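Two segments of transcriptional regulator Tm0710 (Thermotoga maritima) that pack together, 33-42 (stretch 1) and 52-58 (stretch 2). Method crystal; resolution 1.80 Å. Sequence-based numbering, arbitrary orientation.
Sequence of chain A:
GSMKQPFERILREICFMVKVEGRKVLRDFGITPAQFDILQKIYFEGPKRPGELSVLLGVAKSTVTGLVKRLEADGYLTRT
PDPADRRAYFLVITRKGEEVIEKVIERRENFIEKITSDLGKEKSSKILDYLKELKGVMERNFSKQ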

# COMPACT_ATOMS: atom_id res chain seq x y z
N PRO A 33 -0.74 -1.77 11.38
CA PRO A 33 -0.83 -1.82 9.88
C PRO A 33 -1.55 -3.06 9.28
O PRO A 33 -2.38 -2.92 8.36
CB PRO A 33 0.64 -1.76 9.45
CG PRO A 33 1.31 -0.96 10.59
CD PRO A 33 0.60 -1.33 11.87
N ALA A 34 -1.24 -4.26 9.78
CA ALA A 34 -1.86 -5.47 9.30
C ALA A 34 -3.33 -5.51 9.70
O ALA A 34 -4.17 -5.93 8.89
CB ALA A 34 -1.13 -6.69 9.82
N GLN A 35 -3.65 -5.06 10.91
CA GLN A 35 -5.05 -4.95 11.31
C GLN A 35 -5.82 -3.98 10.42
O GLN A 35 -6.97 -4.24 10.08
CB GLN A 35 -5.17 -4.51 12.75
CG GLN A 35 -4.85 -5.59 13.83
CD GLN A 35 -5.15 -5.03 15.22
OE1 GLN A 35 -4.66 -3.96 15.58
NE2 GLN A 35 -5.99 -5.74 16.02
N PHE A 36 -5.23 -2.83 10.12
CA PHE A 36 -5.88 -1.87 9.25
C PHE A 36 -6.10 -2.40 7.82
O PHE A 36 -7.13 -2.14 7.20
CB PHE A 36 -5.06 -0.56 9.18
CG PHE A 36 -5.66 0.48 8.30
CD1 PHE A 36 -6.88 1.07 8.63
CD2 PHE A 36 -5.02 0.88 7.14
CE1 PHE A 36 -7.44 2.04 7.79
CE2 PHE A 36 -5.59 1.85 6.31
CZ PHE A 36 -6.80 2.41 6.66
N ASP A 37 -5.11 -3.13 7.31
CA ASP A 37 -5.22 -3.77 5.99
C ASP A 37 -6.43 -4.74 5.91
O ASP A 37 -7.11 -4.81 4.88
CB ASP A 37 -3.95 -4.52 5.65
CG ASP A 37 -2.78 -3.61 5.26
OD1 ASP A 37 -2.98 -2.47 4.74
OD2 ASP A 37 -1.64 -4.06 5.53
N ILE A 38 -6.67 -5.51 6.99
CA ILE A 38 -7.90 -6.32 7.10
C ILE A 38 -9.15 -5.43 7.09
O ILE A 38 -10.11 -5.71 6.36
CB ILE A 38 -7.92 -7.17 8.38
CG1 ILE A 38 -6.81 -8.24 8.32
CG2 ILE A 38 -9.31 -7.72 8.64
CD1 ILE A 38 -6.58 -8.89 9.65
N LEU A 39 -9.14 -4.38 7.90
CA LEU A 39 -10.33 -3.52 8.01
C LEU A 39 -10.64 -2.80 6.73
O LEU A 39 -11.81 -2.72 6.34
CB LEU A 39 -10.19 -2.47 9.10
CG LEU A 39 -10.26 -2.83 10.57
CD1 LEU A 39 -9.95 -1.57 11.41
CD2 LEU A 39 -11.64 -3.38 10.90
N GLN A 40 -9.60 -2.25 6.07
CA GLN A 40 -9.83 -1.52 4.83
C GLN A 40 -10.23 -2.40 3.65
O GLN A 40 -11.03 -1.97 2.84
CB GLN A 40 -8.67 -0.56 4.47
CG GLN A 40 -7.44 -1.18 3.96
CD GLN A 40 -6.49 -0.15 3.31
OE1 GLN A 40 -5.30 -0.39 3.17
NE2 GLN A 40 -7.04 1.00 2.90
N LYS A 41 -9.72 -3.62 3.60
CA LYS A 41 -10.17 -4.62 2.62
C LYS A 41 -11.65 -4.95 2.74
O LYS A 41 -12.36 -4.97 1.72
CB LYS A 41 -9.34 -5.88 2.74
CG LYS A 41 -9.69 -6.97 1.76
CD LYS A 41 -9.70 -6.51 0.27
CE LYS A 41 -8.35 -5.97 -0.23
NZ LYS A 41 -8.35 -5.43 -1.68
N ILE A 42 -12.12 -5.16 3.97
CA ILE A 42 -13.51 -5.49 4.21
C ILE A 42 -14.34 -4.22 3.97
O ILE A 42 -15.46 -4.30 3.48
CB ILE A 42 -13.74 -6.07 5.65
CG1 ILE A 42 -13.00 -7.39 5.82
CG2 ILE A 42 -15.25 -6.23 5.95
CD1 ILE A 42 -12.85 -7.89 7.34
N GLU A 52 -9.31 -15.97 3.02
CA GLU A 52 -9.09 -14.84 2.10
C GLU A 52 -8.22 -13.72 2.73
O GLU A 52 -7.39 -13.09 2.06
CB GLU A 52 -10.44 -14.25 1.67
CG GLU A 52 -11.27 -15.25 0.78
CD GLU A 52 -12.70 -14.81 0.46
OE1 GLU A 52 -13.26 -13.98 1.19
OE2 GLU A 52 -13.32 -15.35 -0.51
N LEU A 53 -8.42 -13.47 4.01
CA LEU A 53 -7.58 -12.51 4.75
C LEU A 53 -6.12 -12.99 4.84
O LEU A 53 -5.20 -12.20 4.72
CB LEU A 53 -8.15 -12.24 6.14
CG LEU A 53 -9.53 -11.57 6.19
CD1 LEU A 53 -10.01 -11.40 7.70
CD2 LEU A 53 -9.49 -10.22 5.49
N SER A 54 -5.93 -14.29 5.05
CA SER A 54 -4.60 -14.92 5.07
C SER A 54 -3.85 -14.73 3.71
O SER A 54 -2.67 -14.36 3.67
CB SER A 54 -4.77 -16.42 5.43
OG SER A 54 -3.58 -17.08 5.18
N VAL A 55 -4.58 -14.93 2.61
CA VAL A 55 -4.02 -14.77 1.25
C VAL A 55 -3.71 -13.30 0.99
O VAL A 55 -2.64 -13.01 0.46
CB VAL A 55 -4.97 -15.38 0.16
CG1 VAL A 55 -4.50 -15.04 -1.24
CG2 VAL A 55 -5.06 -16.93 0.33
N LEU A 56 -4.63 -12.41 1.37
CA LEU A 56 -4.46 -10.97 1.23
C LEU A 56 -3.22 -10.43 1.93
O LEU A 56 -2.41 -9.69 1.33
CB LEU A 56 -5.70 -10.22 1.79
CG LEU A 56 -5.53 -8.72 2.12
CD1 LEU A 56 -5.67 -7.80 0.84
CD2 LEU A 56 -6.46 -8.30 3.26
N LEU A 57 -3.09 -10.76 3.22
CA LEU A 57 -1.93 -10.30 3.98
C LEU A 57 -0.67 -11.03 3.62
O LEU A 57 0.43 -10.46 3.69
CB LEU A 57 -2.15 -10.43 5.49
CG LEU A 57 -3.20 -9.52 6.10
CD1 LEU A 57 -3.54 -9.95 7.54
CD2 LEU A 57 -2.80 -8.10 6.03
N GLY A 58 -0.82 -12.29 3.23
CA GLY A 58 0.33 -13.19 3.04
C GLY A 58 0.92 -13.71 4.32
O GLY A 58 2.15 -13.92 4.42

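How do the two backbones lie against each other? Stretch 1 is helical throughout, and residues 52 to 57 of stretch 2 form a second helix; their axes approach to 10.5 Å, with 120° between their N-to-C directions. The chains therefore run in broadly opposing senses but cross obliquely, and Ala-34 comes near Leu-57 (CA to CA 7.2 Å) while Ile-38 comes near Leu-53 (CA to CA 6.6 Å). Within each helix, backbone bonds such as those from Asp-37 N to Pro-33 O (2.9 Å) and from Leu-57 N to Leu-53 O (3.0 Å) hold the turns. No hydrogen bond crosses between the stretches, so the contact rests on van der Waals packing, mostly of side chains, which buries 347 Å² summed over both sides.

What does the first turn of stretch 1 offer its partner? At Ala-34, Leu-57 lies closer to the backbone than to the side chain: Leu-57 CD2 is 3.8 Å from Ala-34 O and 4.4 Å from Ala-34 CB. That carbonyl is already engaged within its helix, accepting from Ile-38 N at 3.2 Å. The same methyl also meets Asp-37, whose CA-to-CB bond points toward stretch 2, with Asp-37 CB 3.8 Å from Leu-57 CD2. Here an acidic residue contributes its aliphatic carbon to an apolar contact, while its OD1 is hydrogen-bonded elsewhere in the structure. Asp-37 O also lies 3.9 Å from Leu-56 CD2.

Why is Ile-38 central to the packing? It touches two leucines that lie one helical turn apart on stretch 2. Its CG2 is 3.9 Å from Leu-53 CD1, and its CG1 is 3.8 Å from Leu-57 CD1. Although its CA-to-CB bond points sideways, both leucines direct theirs toward stretch 1, and the branched side chain has carbon available for each. These are van der Waals contacts between buried apolar groups, favored because they keep hydrocarbon out of water.

How can a lysine join such an apolar contact? Lys-41 points its CA-to-CB bond toward stretch 2 and lays its methylenes beside Leu-56, bringing Lys-41 CE to 3.4 Å from Leu-56 CD1, a snug approach for two carbons. The charged end is not left unpaired, since Lys-41 NZ is hydrogen-bonded elsewhere in the structure. Ile-42 then closes the contact more loosely: its CA-to-CB bond points sideways, but the end of the side chain comes nearer, leaving Ile-42 CD1 4.5 Å from Leu-53 CD2.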